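Local coordinates for protein transcription elongation factor SPT6 (Candida glabrata, PDB 3PJP) that binds the phosphorylated C-terminal repeat domain of RNA polymerase II through its tandem SH2 domain and probably acts as a histone H3-H4 chaperone during transcription elongation, at residues A[28-33]-A[50-55]; A[42-47]-A[58-63]; A[98-103]-A[169-174]; A[109-114]-A[134-139]. All coordinates share one frame; numbering follows the deposited sequence.

Interaction 1 of 4, residues A[28-33]-A[50-55]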
loop_
_atom_site.group_PDB
_atom_site.type_symbol
_atom_site.label_atom_id
_atom_site.label_comp_id
_atom_site.label_asym_id
_atom_site.label_seq_id
_atom_site.Cartn_x
_atom_site.Cartn_y
_atom_site.Cartn_z
ATOM N N LYS A 28 2.547 -17.728 -5.505
ATOM C CA LYS A 28 2.157 -16.921 -6.656
ATOM C C LYS A 28 3.055 -15.687 -6.803
ATOM O O LYS A 28 4.089 -15.580 -6.146
ATOM C CB LYS A 28 0.679 -16.522 -6.557
ATOM C CG LYS A 28 -0.282 -17.714 -6.470
ATOM C CD LYS A 28 -0.253 -18.546 -7.739
ATOM C CE LYS A 28 -1.268 -19.683 -7.689
ATOM N NZ LYS A 28 -2.671 -19.192 -7.575
ATOM N N GLU A 29 2.666 -14.767 -7.679
ATOM C CA GLU A 29 3.469 -13.576 -7.944
ATOM C C GLU A 29 2.818 -12.314 -7.394
ATOM O O GLU A 29 1.646 -12.323 -7.018
ATOM C CB GLU A 29 3.702 -13.415 -9.448
ATOM C CG GLU A 29 4.463 -14.563 -10.086
ATOM C CD GLU A 29 5.882 -14.675 -9.572
ATOM O OE1 GLU A 29 6.606 -13.659 -9.604
ATOM O OE2 GLU A 29 6.273 -15.775 -9.129
ATOM N N ARG A 30 3.592 -11.233 -7.338
ATOM C CA ARG A 30 3.062 -9.936 -6.924
ATOM C C ARG A 30 1.823 -9.599 -7.745
ATOM O O ARG A 30 1.835 -9.701 -8.974
ATOM C CB ARG A 30 4.099 -8.831 -7.116
ATOM C CG ARG A 30 3.540 -7.449 -6.867
ATOM C CD ARG A 30 4.590 -6.353 -7.049
ATOM N NE ARG A 30 5.598 -6.375 -5.988
ATOM C CZ ARG A 30 6.610 -5.515 -5.906
ATOM N NH1 ARG A 30 6.762 -4.567 -6.821
ATOM N NH2 ARG A 30 7.474 -5.605 -4.907
ATOM N N GLY A 31 0.747 -9.215 -7.066
ATOM C CA GLY A 31 -0.472 -8.832 -7.758
ATOM C C GLY A 31 -1.516 -9.933 -7.812
ATOM O O GLY A 31 -2.700 -9.654 -8.007
ATOM N N ASP A 32 -1.091 -11.185 -7.635
ATOM C CA ASP A 32 -2.048 -12.294 -7.595
ATOM C C ASP A 32 -2.927 -12.168 -6.363
ATOM O O ASP A 32 -2.483 -11.674 -5.329
ATOM C CB ASP A 32 -1.341 -13.646 -7.645
ATOM C CG ASP A 32 -0.809 -13.953 -9.016
ATOM O OD1 ASP A 32 -1.442 -13.518 -10.005
ATOM O OD2 ASP A 32 0.239 -14.614 -9.115
ATOM N N PHE A 33 -4.183 -12.582 -6.481
ATOM C CA PHE A 33 -5.160 -12.300 -5.442
ATOM C C PHE A 33 -6.237 -13.374 -5.382
ATOM O O PHE A 33 -6.339 -14.216 -6.265
ATOM C CB PHE A 33 -5.809 -10.918 -5.679
ATOM C CG PHE A 33 -6.703 -10.873 -6.884
ATOM C CD1 PHE A 33 -8.073 -11.102 -6.770
ATOM C CD2 PHE A 33 -6.176 -10.636 -8.133
ATOM C CE1 PHE A 33 -8.898 -11.076 -7.891
ATOM C CE2 PHE A 33 -7.002 -10.613 -9.260
ATOM C CZ PHE A 33 -8.358 -10.838 -9.126
ATOM N N LYS A 50 -0.975 -10.461 -3.002
ATOM C CA LYS A 50 0.437 -10.623 -2.670
ATOM C C LYS A 50 1.264 -9.426 -3.124
ATOM O O LYS A 50 1.275 -9.074 -4.299
ATOM C CB LYS A 50 1.002 -11.913 -3.276
ATOM C CG LYS A 50 2.461 -12.168 -2.894
ATOM C CD LYS A 50 3.027 -13.423 -3.570
ATOM C CE LYS A 50 4.489 -13.616 -3.159
ATOM N NZ LYS A 50 5.091 -14.856 -3.713
ATOM N N LEU A 51 1.965 -8.805 -2.182
ATOM C CA LEU A 51 2.815 -7.667 -2.499
ATOM C C LEU A 51 4.244 -8.103 -2.781
ATOM O O LEU A 51 4.936 -7.508 -3.604
ATOM C CB LEU A 51 2.851 -6.676 -1.332
ATOM C CG LEU A 51 1.626 -5.778 -1.124
ATOM C CD1 LEU A 51 0.488 -6.542 -0.476
ATOM C CD2 LEU A 51 2.009 -4.566 -0.268
ATOM N N ASP A 52 4.696 -9.120 -2.054
ATOM C CA ASP A 52 6.088 -9.542 -2.096
ATOM C C ASP A 52 6.219 -10.873 -1.366
ATOM O O ASP A 52 5.245 -11.382 -0.822
ATOM C CB ASP A 52 6.959 -8.484 -1.409
ATOM C CG ASP A 52 8.368 -8.426 -1.969
ATOM O OD1 ASP A 52 8.579 -7.710 -2.973
ATOM O OD2 ASP A 52 9.264 -9.083 -1.399
ATOM N N LYS A 53 7.436 -11.408 -1.321
ATOM C CA LYS A 53 7.690 -12.650 -0.592
ATOM C C LYS A 53 7.110 -12.600 0.822
ATOM O O LYS A 53 7.468 -11.741 1.625
ATOM C CB LYS A 53 9.189 -12.959 -0.545
ATOM C CG LYS A 53 9.545 -14.226 0.233
ATOM C CD LYS A 53 11.034 -14.541 0.124
ATOM C CE LYS A 53 11.473 -15.592 1.144
ATOM N NZ LYS A 53 10.883 -16.935 0.877
ATOM N N ASP A 54 6.198 -13.524 1.107
ATOM C CA ASP A 54 5.557 -13.608 2.414
ATOM C C ASP A 54 4.932 -12.292 2.880
ATOM O O ASP A 54 4.788 -12.057 4.085
ATOM C CB ASP A 54 6.555 -14.142 3.449
ATOM C CG ASP A 54 7.071 -15.539 3.090
ATOM O OD1 ASP A 54 6.311 -16.320 2.472
ATOM O OD2 ASP A 54 8.240 -15.857 3.412
ATOM N N LEU A 55 4.551 -11.437 1.929
ATOM C CA LEU A 55 3.962 -10.140 2.260
ATOM C C LEU A 55 2.603 -9.983 1.578
ATOM O O LEU A 55 2.517 -9.888 0.351
ATOM C CB LEU A 55 4.909 -8.998 1.864
ATOM C CG LEU A 55 4.521 -7.577 2.281
ATOM C CD1 LEU A 55 4.503 -7.423 3.800
ATOM C CD2 LEU A 55 5.456 -6.551 1.658
#

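Interaction 2 of 4, residues A[42-47]-A[58-63]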
loop_
_atom_site.group_PDB
_atom_site.type_symbol
_atom_site.label_atom_id
_atom_site.label_comp_id
_atom_site.label_asym_id
_atom_site.label_seq_id
_atom_site.Cartn_x
_atom_site.Cartn_y
_atom_site.Cartn_z
ATOM N N ASP A 42 -21.720 -11.059 7.166
ATOM C CA ASP A 42 -22.341 -11.569 5.950
ATOM C C ASP A 42 -22.647 -10.424 4.985
ATOM O O ASP A 42 -23.208 -10.630 3.908
ATOM C CB ASP A 42 -23.616 -12.339 6.291
ATOM C CG ASP A 42 -23.365 -13.470 7.271
ATOM O OD1 ASP A 42 -22.291 -14.105 7.184
ATOM O OD2 ASP A 42 -24.238 -13.720 8.131
ATOM N N ASP A 43 -22.283 -9.208 5.380
ATOM C CA ASP A 43 -22.389 -8.065 4.482
ATOM C C ASP A 43 -20.995 -7.544 4.154
ATOM O O ASP A 43 -20.816 -6.374 3.815
ATOM C CB ASP A 43 -23.280 -6.961 5.065
ATOM C CG ASP A 43 -22.718 -6.358 6.334
ATOM O OD1 ASP A 43 -22.074 -7.086 7.112
ATOM O OD2 ASP A 43 -22.934 -5.149 6.559
ATOM N N HIS A 44 -20.017 -8.435 4.276
ATOM C CA HIS A 44 -18.622 -8.157 3.961
ATOM C C HIS A 44 -18.042 -9.246 3.087
ATOM O O HIS A 44 -18.415 -10.420 3.204
ATOM C CB HIS A 44 -17.770 -8.085 5.234
ATOM C CG HIS A 44 -17.934 -6.817 6.006
ATOM N ND1 HIS A 44 -17.064 -5.757 5.885
ATOM C CD2 HIS A 44 -18.870 -6.438 6.906
ATOM C CE1 HIS A 44 -17.455 -4.777 6.679
ATOM N NE2 HIS A 44 -18.553 -5.163 7.307
ATOM N N LEU A 45 -17.123 -8.849 2.215
ATOM C CA LEU A 45 -16.261 -9.795 1.522
ATOM C C LEU A 45 -14.843 -9.280 1.690
ATOM O O LEU A 45 -14.625 -8.219 2.288
ATOM C CB LEU A 45 -16.610 -9.889 0.030
ATOM C CG LEU A 45 -17.979 -10.419 -0.393
ATOM C CD1 LEU A 45 -18.210 -10.105 -1.861
ATOM C CD2 LEU A 45 -18.104 -11.929 -0.139
ATOM N N ALA A 46 -13.871 -10.014 1.174
ATOM C CA ALA A 46 -12.490 -9.584 1.330
ATOM C C ALA A 46 -11.638 -9.945 0.125
ATOM O O ALA A 46 -11.931 -10.890 -0.599
ATOM C CB ALA A 46 -11.890 -10.172 2.612
ATOM N N ILE A 47 -10.590 -9.164 -0.101
ATOM C CA ILE A 47 -9.596 -9.519 -1.102
ATOM C C ILE A 47 -8.250 -9.657 -0.417
ATOM O O ILE A 47 -7.854 -8.792 0.355
ATOM C CB ILE A 47 -9.504 -8.479 -2.229
ATOM C CG1 ILE A 47 -10.684 -8.627 -3.188
ATOM C CG2 ILE A 47 -8.203 -8.629 -3.005
ATOM C CD1 ILE A 47 -10.774 -7.498 -4.213
ATOM N N HIS A 58 -4.708 -7.728 3.161
ATOM C CA HIS A 58 -6.115 -8.080 3.180
ATOM C C HIS A 58 -6.956 -6.808 3.109
ATOM O O HIS A 58 -6.764 -5.877 3.902
ATOM C CB HIS A 58 -6.427 -8.884 4.438
ATOM C CG HIS A 58 -5.575 -10.107 4.596
ATOM N ND1 HIS A 58 -5.936 -11.334 4.082
ATOM C CD2 HIS A 58 -4.381 -10.291 5.208
ATOM C CE1 HIS A 58 -5.003 -12.225 4.376
ATOM N NE2 HIS A 58 -4.048 -11.618 5.059
ATOM N N VAL A 59 -7.861 -6.780 2.137
ATOM C CA VAL A 59 -8.669 -5.607 1.822
ATOM C C VAL A 59 -10.125 -5.933 2.089
ATOM O O VAL A 59 -10.657 -6.923 1.565
ATOM C CB VAL A 59 -8.478 -5.235 0.354
ATOM C CG1 VAL A 59 -9.268 -3.963 0.000
ATOM C CG2 VAL A 59 -6.998 -5.056 0.053
ATOM N N ASP A 60 -10.776 -5.125 2.920
ATOM C CA ASP A 60 -12.173 -5.386 3.228
ATOM C C ASP A 60 -13.102 -4.759 2.213
ATOM O O ASP A 60 -12.879 -3.646 1.753
ATOM C CB ASP A 60 -12.552 -4.907 4.625
ATOM C CG ASP A 60 -14.008 -5.195 4.949
ATOM O OD1 ASP A 60 -14.329 -6.349 5.293
ATOM O OD2 ASP A 60 -14.828 -4.262 4.860
ATOM N N ILE A 61 -14.142 -5.510 1.865
ATOM C CA ILE A 61 -15.208 -5.022 0.999
ATOM C C ILE A 61 -16.524 -4.995 1.780
ATOM O O ILE A 61 -17.003 -6.030 2.254
ATOM C CB ILE A 61 -15.359 -5.915 -0.253
ATOM C CG1 ILE A 61 -14.049 -5.964 -1.039
ATOM C CG2 ILE A 61 -16.447 -5.372 -1.163
ATOM C CD1 ILE A 61 -14.006 -7.094 -2.053
ATOM N N GLN A 62 -17.103 -3.810 1.924
ATOM C CA GLN A 62 -18.396 -3.672 2.588
ATOM C C GLN A 62 -19.525 -3.680 1.557
ATOM O O GLN A 62 -19.483 -2.955 0.550
ATOM C CB GLN A 62 -18.445 -2.378 3.403
ATOM C CG GLN A 62 -19.833 -1.992 3.916
ATOM C CD GLN A 62 -20.195 -2.650 5.234
ATOM O OE1 GLN A 62 -19.549 -2.412 6.260
ATOM N NE2 GLN A 62 -21.234 -3.484 5.217
ATOM N N GLU A 63 -20.547 -4.494 1.793
ATOM C CA GLU A 63 -21.695 -4.503 0.884
ATOM C C GLU A 63 -22.781 -3.549 1.337
ATOM O O GLU A 63 -23.031 -3.399 2.529
ATOM C CB GLU A 63 -22.305 -5.893 0.813
ATOM C CG GLU A 63 -21.403 -6.957 0.288
ATOM C CD GLU A 63 -22.112 -8.290 0.287
ATOM O OE1 GLU A 63 -22.173 -8.910 1.362
ATOM O OE2 GLU A 63 -22.632 -8.693 -0.772
#

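Interaction 3 of 4, residues A[98-103]-A[169-174]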
loop_
_atom_site.group_PDB
_atom_site.type_symbol
_atom_site.label_atom_id
_atom_site.label_comp_id
_atom_site.label_asym_id
_atom_site.label_seq_id
_atom_site.Cartn_x
_atom_site.Cartn_y
_atom_site.Cartn_z
ATOM N N ILE A 98 -1.748 -2.225 -7.539
ATOM C CA ILE A 98 -0.599 -2.967 -8.050
ATOM C C ILE A 98 0.297 -2.107 -8.923
ATOM O O ILE A 98 1.520 -2.148 -8.809
ATOM C CB ILE A 98 -1.047 -4.215 -8.830
ATOM C CG1 ILE A 98 -1.748 -5.188 -7.886
ATOM C CG2 ILE A 98 0.157 -4.896 -9.518
ATOM C CD1 ILE A 98 -2.526 -6.273 -8.630
ATOM N N ARG A 99 -0.310 -1.316 -9.805
ATOM C CA ARG A 99 0.416 -0.359 -10.631
ATOM C C ARG A 99 1.295 0.549 -9.774
ATOM O O ARG A 99 2.477 0.757 -10.049
ATOM C CB ARG A 99 -0.605 0.478 -11.414
ATOM C CG ARG A 99 -0.055 1.681 -12.154
ATOM C CD ARG A 99 -1.187 2.408 -12.881
ATOM N NE ARG A 99 -2.089 3.077 -11.946
ATOM C CZ ARG A 99 -1.829 4.260 -11.405
ATOM N NH1 ARG A 99 -0.695 4.878 -11.706
ATOM N NH2 ARG A 99 -2.691 4.814 -10.559
ATOM N N LEU A 100 0.686 1.103 -8.733
ATOM C CA LEU A 100 1.370 2.073 -7.880
ATOM C C LEU A 100 2.483 1.403 -7.068
ATOM O O LEU A 100 3.549 1.990 -6.869
ATOM C CB LEU A 100 0.364 2.813 -6.991
ATOM C CG LEU A 100 -0.558 3.787 -7.760
ATOM C CD1 LEU A 100 -1.815 4.117 -6.952
ATOM C CD2 LEU A 100 0.180 5.075 -8.158
ATOM N N LEU A 101 2.246 0.170 -6.621
ATOM C CA LEU A 101 3.272 -0.559 -5.878
ATOM C C LEU A 101 4.492 -0.719 -6.772
ATOM O O LEU A 101 5.626 -0.486 -6.352
ATOM C CB LEU A 101 2.758 -1.940 -5.456
ATOM C CG LEU A 101 3.779 -2.902 -4.838
ATOM C CD1 LEU A 101 4.448 -2.235 -3.635
ATOM C CD2 LEU A 101 3.106 -4.226 -4.458
ATOM N N ASN A 102 4.259 -1.116 -8.017
ATOM C CA ASN A 102 5.375 -1.282 -8.937
ATOM C C ASN A 102 6.054 0.042 -9.275
ATOM O O ASN A 102 7.275 0.086 -9.430
ATOM C CB ASN A 102 4.942 -2.021 -10.206
ATOM C CG ASN A 102 4.798 -3.526 -9.980
ATOM O OD1 ASN A 102 5.652 -4.153 -9.359
ATOM N ND2 ASN A 102 3.709 -4.097 -10.467
ATOM N N GLU A 103 5.274 1.116 -9.376
ATOM C CA GLU A 103 5.846 2.450 -9.615
ATOM C C GLU A 103 6.849 2.809 -8.520
ATOM O O GLU A 103 7.962 3.262 -8.805
ATOM C CB GLU A 103 4.754 3.524 -9.706
ATOM C CG GLU A 103 5.249 4.872 -10.213
ATOM C CD GLU A 103 4.147 5.911 -10.294
ATOM O OE1 GLU A 103 2.992 5.534 -10.601
ATOM O OE2 GLU A 103 4.440 7.106 -10.059
ATOM N N THR A 169 -5.328 5.276 -5.034
ATOM C CA THR A 169 -5.231 6.542 -5.757
ATOM C C THR A 169 -3.827 7.136 -5.719
ATOM O O THR A 169 -3.528 8.065 -6.462
ATOM C CB THR A 169 -6.250 7.588 -5.253
ATOM O OG1 THR A 169 -6.007 7.893 -3.876
ATOM C CG2 THR A 169 -7.679 7.064 -5.410
ATOM N N GLY A 170 -2.953 6.597 -4.871
ATOM C CA GLY A 170 -1.608 7.135 -4.801
ATOM C C GLY A 170 -0.916 6.775 -3.504
ATOM O O GLY A 170 -1.198 5.735 -2.908
ATOM N N PHE A 171 -0.034 7.664 -3.061
ATOM C CA PHE A 171 0.804 7.429 -1.891
ATOM C C PHE A 171 0.470 8.460 -0.827
ATOM O O PHE A 171 0.701 9.673 -1.023
ATOM C CB PHE A 171 2.280 7.526 -2.288
ATOM C CG PHE A 171 2.624 6.722 -3.498
ATOM C CD1 PHE A 171 2.905 5.366 -3.381
ATOM C CD2 PHE A 171 2.644 7.304 -4.757
ATOM C CE1 PHE A 171 3.209 4.609 -4.501
ATOM C CE2 PHE A 171 2.951 6.567 -5.884
ATOM C CZ PHE A 171 3.236 5.205 -5.758
ATOM N N PHE A 172 -0.113 8.007 0.276
ATOM C CA PHE A 172 -0.502 8.931 1.330
ATOM C C PHE A 172 0.682 9.246 2.229
ATOM O O PHE A 172 1.296 8.355 2.811
ATOM C CB PHE A 172 -1.679 8.403 2.155
ATOM C CG PHE A 172 -2.157 9.368 3.201
ATOM C CD1 PHE A 172 -3.078 10.360 2.880
ATOM C CD2 PHE A 172 -1.667 9.304 4.495
ATOM C CE1 PHE A 172 -3.508 11.263 3.843
ATOM C CE2 PHE A 172 -2.091 10.209 5.461
ATOM C CZ PHE A 172 -3.009 11.183 5.140
ATOM N N LEU A 173 1.014 10.527 2.283
ATOM C CA LEU A 173 2.051 11.031 3.178
ATOM C C LEU A 173 1.527 12.262 3.914
ATOM O O LEU A 173 1.352 13.337 3.308
ATOM C CB LEU A 173 3.325 11.372 2.395
ATOM C CG LEU A 173 4.444 12.015 3.222
ATOM C CD1 LEU A 173 4.881 11.068 4.334
ATOM C CD2 LEU A 173 5.629 12.406 2.343
ATOM N N VAL A 174 1.272 12.084 5.213
ATOM C CA VAL A 174 0.866 13.158 6.129
ATOM C C VAL A 174 -0.478 13.818 5.794
ATOM O O VAL A 174 -1.416 13.772 6.594
ATOM C CB VAL A 174 1.961 14.235 6.263
ATOM C CG1 VAL A 174 1.509 15.347 7.213
ATOM C CG2 VAL A 174 3.254 13.597 6.765
#

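Interaction 4 of 4, residues A[109-114]-A[134-139]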
loop_
_atom_site.group_PDB
_atom_site.type_symbol
_atom_site.label_atom_id
_atom_site.label_comp_id
_atom_site.label_asym_id
_atom_site.label_seq_id
_atom_site.Cartn_x
_atom_site.Cartn_y
_atom_site.Cartn_z
ATOM N N LYS A 109 15.143 5.459 -6.003
ATOM C CA LYS A 109 15.307 5.697 -4.577
ATOM C C LYS A 109 14.632 4.640 -3.706
ATOM O O LYS A 109 14.580 4.781 -2.482
ATOM C CB LYS A 109 14.844 7.105 -4.201
ATOM C CG LYS A 109 15.676 8.202 -4.850
ATOM C CD LYS A 109 15.447 9.551 -4.186
ATOM C CE LYS A 109 16.206 10.654 -4.914
ATOM N NZ LYS A 109 15.733 10.815 -6.323
ATOM N N PHE A 110 14.132 3.572 -4.321
ATOM C CA PHE A 110 13.605 2.472 -3.534
ATOM C C PHE A 110 14.723 1.524 -3.125
ATOM O O PHE A 110 15.521 1.086 -3.955
ATOM C CB PHE A 110 12.524 1.683 -4.285
ATOM C CG PHE A 110 12.027 0.497 -3.510
ATOM C CD1 PHE A 110 11.065 0.657 -2.522
ATOM C CD2 PHE A 110 12.577 -0.757 -3.715
ATOM C CE1 PHE A 110 10.631 -0.431 -1.779
ATOM C CE2 PHE A 110 12.140 -1.854 -2.981
ATOM C CZ PHE A 110 11.165 -1.687 -2.011
ATOM N N LYS A 111 14.785 1.213 -1.838
ATOM C CA LYS A 111 15.780 0.266 -1.344
ATOM C C LYS A 111 15.118 -1.022 -0.908
ATOM O O LYS A 111 14.139 -1.013 -0.158
ATOM C CB LYS A 111 16.556 0.853 -0.172
ATOM C CG LYS A 111 17.550 1.921 -0.555
ATOM C CD LYS A 111 18.625 1.375 -1.472
ATOM C CE LYS A 111 19.723 2.407 -1.690
ATOM N NZ LYS A 111 20.739 1.945 -2.676
ATOM N N ALA A 112 15.637 -2.134 -1.403
ATOM C CA ALA A 112 15.206 -3.410 -0.895
ATOM C C ALA A 112 15.972 -3.524 0.407
ATOM O O ALA A 112 17.037 -2.925 0.564
ATOM C CB ALA A 112 15.577 -4.533 -1.856
ATOM N N GLY A 113 15.431 -4.264 1.353
ATOM C CA GLY A 113 16.108 -4.378 2.624
ATOM C C GLY A 113 15.290 -3.763 3.733
ATOM O O GLY A 113 14.320 -3.039 3.492
ATOM N N THR A 114 15.695 -4.057 4.959
ATOM C CA THR A 114 14.901 -3.747 6.133
ATOM C C THR A 114 15.112 -2.325 6.595
ATOM O O THR A 114 16.012 -1.634 6.123
ATOM C CB THR A 114 15.327 -4.631 7.296
ATOM O OG1 THR A 114 16.690 -4.335 7.619
ATOM C CG2 THR A 114 15.204 -6.107 6.921
ATOM N N VAL A 134 19.874 13.139 1.869
ATOM C CA VAL A 134 19.588 11.876 1.209
ATOM C C VAL A 134 18.248 11.367 1.703
ATOM O O VAL A 134 17.830 11.678 2.820
ATOM C CB VAL A 134 20.694 10.827 1.453
ATOM C CG1 VAL A 134 20.702 10.383 2.909
ATOM C CG2 VAL A 134 20.520 9.634 0.528
ATOM N N TYR A 135 17.561 10.609 0.855
ATOM C CA TYR A 135 16.335 9.940 1.267
ATOM C C TYR A 135 16.063 8.699 0.427
ATOM O O TYR A 135 16.376 8.659 -0.766
ATOM C CB TYR A 135 15.132 10.896 1.241
ATOM C CG TYR A 135 14.656 11.343 -0.132
ATOM C CD1 TYR A 135 13.582 10.719 -0.751
ATOM C CD2 TYR A 135 15.249 12.421 -0.781
ATOM C CE1 TYR A 135 13.127 11.137 -1.995
ATOM C CE2 TYR A 135 14.799 12.847 -2.027
ATOM C CZ TYR A 135 13.739 12.199 -2.623
ATOM O OH TYR A 135 13.284 12.611 -3.852
ATOM N N TYR A 136 15.487 7.688 1.069
ATOM C CA TYR A 136 15.115 6.443 0.408
ATOM C C TYR A 136 13.738 5.987 0.860
ATOM O O TYR A 136 13.299 6.328 1.956
ATOM C CB TYR A 136 16.139 5.357 0.722
ATOM C CG TYR A 136 17.494 5.648 0.137
ATOM C CD1 TYR A 136 17.665 5.759 -1.236
ATOM C CD2 TYR A 136 18.604 5.820 0.957
ATOM C CE1 TYR A 136 18.911 6.032 -1.780
ATOM C CE2 TYR A 136 19.849 6.087 0.425
ATOM C CZ TYR A 136 19.997 6.196 -0.944
ATOM O OH TYR A 136 21.235 6.466 -1.478
ATOM N N PHE A 137 13.059 5.230 -0.002
ATOM C CA PHE A 137 11.841 4.516 0.359
ATOM C C PHE A 137 12.200 3.050 0.514
ATOM O O PHE A 137 13.076 2.542 -0.193
ATOM C CB PHE A 137 10.781 4.652 -0.746
ATOM C CG PHE A 137 10.393 6.065 -1.052
ATOM C CD1 PHE A 137 9.464 6.730 -0.269
ATOM C CD2 PHE A 137 10.951 6.728 -2.131
ATOM C CE1 PHE A 137 9.100 8.032 -0.555
ATOM C CE2 PHE A 137 10.591 8.036 -2.421
ATOM C CZ PHE A 137 9.667 8.684 -1.639
ATOM N N SER A 138 11.532 2.375 1.445
ATOM C CA SER A 138 11.656 0.928 1.588
ATOM C C SER A 138 10.340 0.318 2.076
ATOM O O SER A 138 9.449 1.017 2.550
ATOM C CB SER A 138 12.814 0.583 2.537
ATOM O OG SER A 138 12.572 1.109 3.824
ATOM N N LEU A 139 10.196 -0.999 1.932
ATOM C CA LEU A 139 8.959 -1.647 2.314
ATOM C C LEU A 139 8.839 -1.848 3.814
ATOM O O LEU A 139 9.794 -2.238 4.481
ATOM C CB LEU A 139 8.826 -2.991 1.601
ATOM C CG LEU A 139 8.219 -2.916 0.202
ATOM C CD1 LEU A 139 8.442 -4.230 -0.548
ATOM C CD2 LEU A 139 6.736 -2.597 0.295
HETATM O O HOH W 1 14.889 13.571 -5.859
HETATM O O HOH W 2 12.504 -2.637 1.313
HETATM O O HOH W 3 21.573 4.768 -3.674
HETATM O O HOH W 4 12.404 -1.563 4.913
#

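Interaction 1 of 4, residues A[28-33]-A[50-55]
Backbone hydrogen bonds tie the loop 28-33 to the end of strand 44-52. Gly-31 N, inside a type II turn from Glu-29 to Asp-32, donates to Lys-50 O at 2.8 Å, in the carbonyl plane and nearly straight (166°). Lys-50 N returns a bond to Asp-32 O at 3.0 Å, almost along the C=O axis. Asp-32 also steadies the turn, its OD2 accepting from Glu-29 N at 2.8 Å.

Lys-50, fully extended, runs beside the loop until NZ meets Lys-28 O at 2.7 Å from above the carbonyl plane; Arg-26 O is a second acceptor. Arg-30 bends at chi3 (-70°) and sets NE 2.7 Å from Leu-51 O, while NH1 bonds Asn-102 and Thr-105 of helix 86-105.

Across the two segments, the salt bridge joins Arg-30 NH2 to the anti lone pair of Asp-52 OD1 at 3.1 Å, in one of two Asp-52 conformers, with guanidinium and carboxylate planes 46° apart. Leu-51 and Asp-52 both face Leu-55 in a classic beta bulge. With NE, NH1 and NH2 all engaged, the guanidinium is probably held in its rotation, and its N-H groups link the loop, the hairpin end and the helix of the N-terminal SH2 fold.

Interaction 2 of 4, residues A[42-47]-A[58-63]
Strands 44-52 and 55-64 form an antiparallel beta hairpin in the central sheet of the N-terminal SH2 fold. Leu-45 with Ile-61 and Ile-47 with Val-59 are hydrogen-bonded pairs, each with two N-H...O bonds; Glu-63 N adds another to Asp-43 O. On the face carrying Leu-45, Ile-47, Val-59 and Ile-61, Ile-61 CD1 packs 3.8 Å from Ile-47 CG1, and Leu-86 and Ile-89 of helix 86-105 cover this side.

His-44 lies on the other face, with CG beside its backbone N and anti to the carbonyl carbon (chi1 -76°). His-44 CB rests 3.7 Å from Ile-61 O. From CG the ring leans across the neighbouring strand, and His-44 ND1 donates to the syn lone pairs of Asp-60 OD1 and OD2, each 2.9 Å away. OD2 lies in the ring plane, whereas OD1 is tilted 27° from it. The carboxylate would probably favour a protonated ring. His-44 CE1 lies 3.2 Å from Asp-60 OD2 and equally near Gln-62 OE1. At the tip, His-44 NE2 is 3.1 Å from Gln-62 OE1, at too poor an angle for a hydrogen bond. The Gln-62 chain folds at chi2 (86°), and its NE2 donates to Asp-43 OD2 at 2.7 Å from above the carboxylate plane.

Interaction 3 of 4, residues A[98-103]-A[169-174]
Leu-100, on the long helix 86-105, carries most of this buried contact. With CG anti to its own carbonyl carbon and beside the backbone N (chi1 -70°), it splays its two methyls onto different targets. Leu-100 CD1 lies against the backbone of the turn, 3.4 Å from Gly-170 N, while Leu-100 CD2 touches the ring of Phe-171 at CE2, 3.9 Å away.

Gly-170 has a backbone conformation in which a CB would press against the preceding carbonyl oxygen. Here the helix that belongs to the N-terminal SH2 fold meets the turn leading into strand 171-173 of the second SH2 sheet, so the contact is part of the seam of the tandem SH2 domain. Phe-171 also has CG anti to its carbonyl carbon (chi1 -49°), which sends the ring obliquely across Leu-100 and brings its leading edge to the helix. Leu-100 O lies in the ring plane, 3.4 Å from Phe-171 CZ. Along the same edge Glu-103 OE2, bonded to Val-181 N, is 4.5 Å from Phe-171 CE2.

Interaction 4 of 4, residues A[109-114]-A[134-139]
Strand 110-111 forms one edge of the second SH2 sheet, bridging in parallel to strand 134-139, with helix 115-128 making the crossover of a beta-alpha-beta unit. The tight part centres on Phe-137. Phe-137 N donates to Lys-109 O at 2.9 Å, and Phe-137 O receives Lys-111 N at 2.7 Å, nearly along the C=O axis (173°). Phe-110, CG anti to its backbone N (chi1 177°), leads its ring along the neighbouring strand to Leu-139, where Phe-110 CZ reaches Leu-139 CG at 3.9 Å.

Two lysines lie over tyrosine rings. Lys-109 sets CD on one face of Tyr-135, 3.8 Å from the centroid. Lys-111, bent at chi2 (-62°), runs beside Tyr-136 with CE over a face; NZ lies 5.0 Å from the ring centroid, an off-centre cation-pi contact, and Lys-111 makes another with Phe-121 of helix 115-128. In each pair a water joins the lysine NZ to the tyrosine OH.

Beyond Lys-111 the strands part and direct bonds give way to water. One water donates to Lys-111 O and Gly-113 O while accepting from Leu-139 N, extending the link. A second donates to Gly-113 O and Leu-139 O, and accepts from Ser-138 OG at 2.9 Å.

How the interactions relate
Interactions 1 and 2 share strand 44-52 of the N-terminal SH2 sheet and touch where Phe-33 CB lies 4.3 Å from Ile-47 CG2. Helix 86-105 carries the connection onward: besides the polar grip of Arg-30 on it, Gly-31 CA of interaction 1 packs 3.4 Å from Ile-98 CD1 of interaction 3. Interaction 1 also touches interaction 4, Asp-52 OD1 lying 4.2 Å from Leu-139 CD1. Strand 110-111 follows the helix, and interaction 4 is nested within the chain loop closed by interaction 3; both reach the second sheet, their centres about 15 Å apart. Interactions 2 and 4 stand on opposite sides of the chain's centre, about 31 Å between centres. An acetate, probably from the crystallisation liquor, lies about 5 Å from the His-58 side chain.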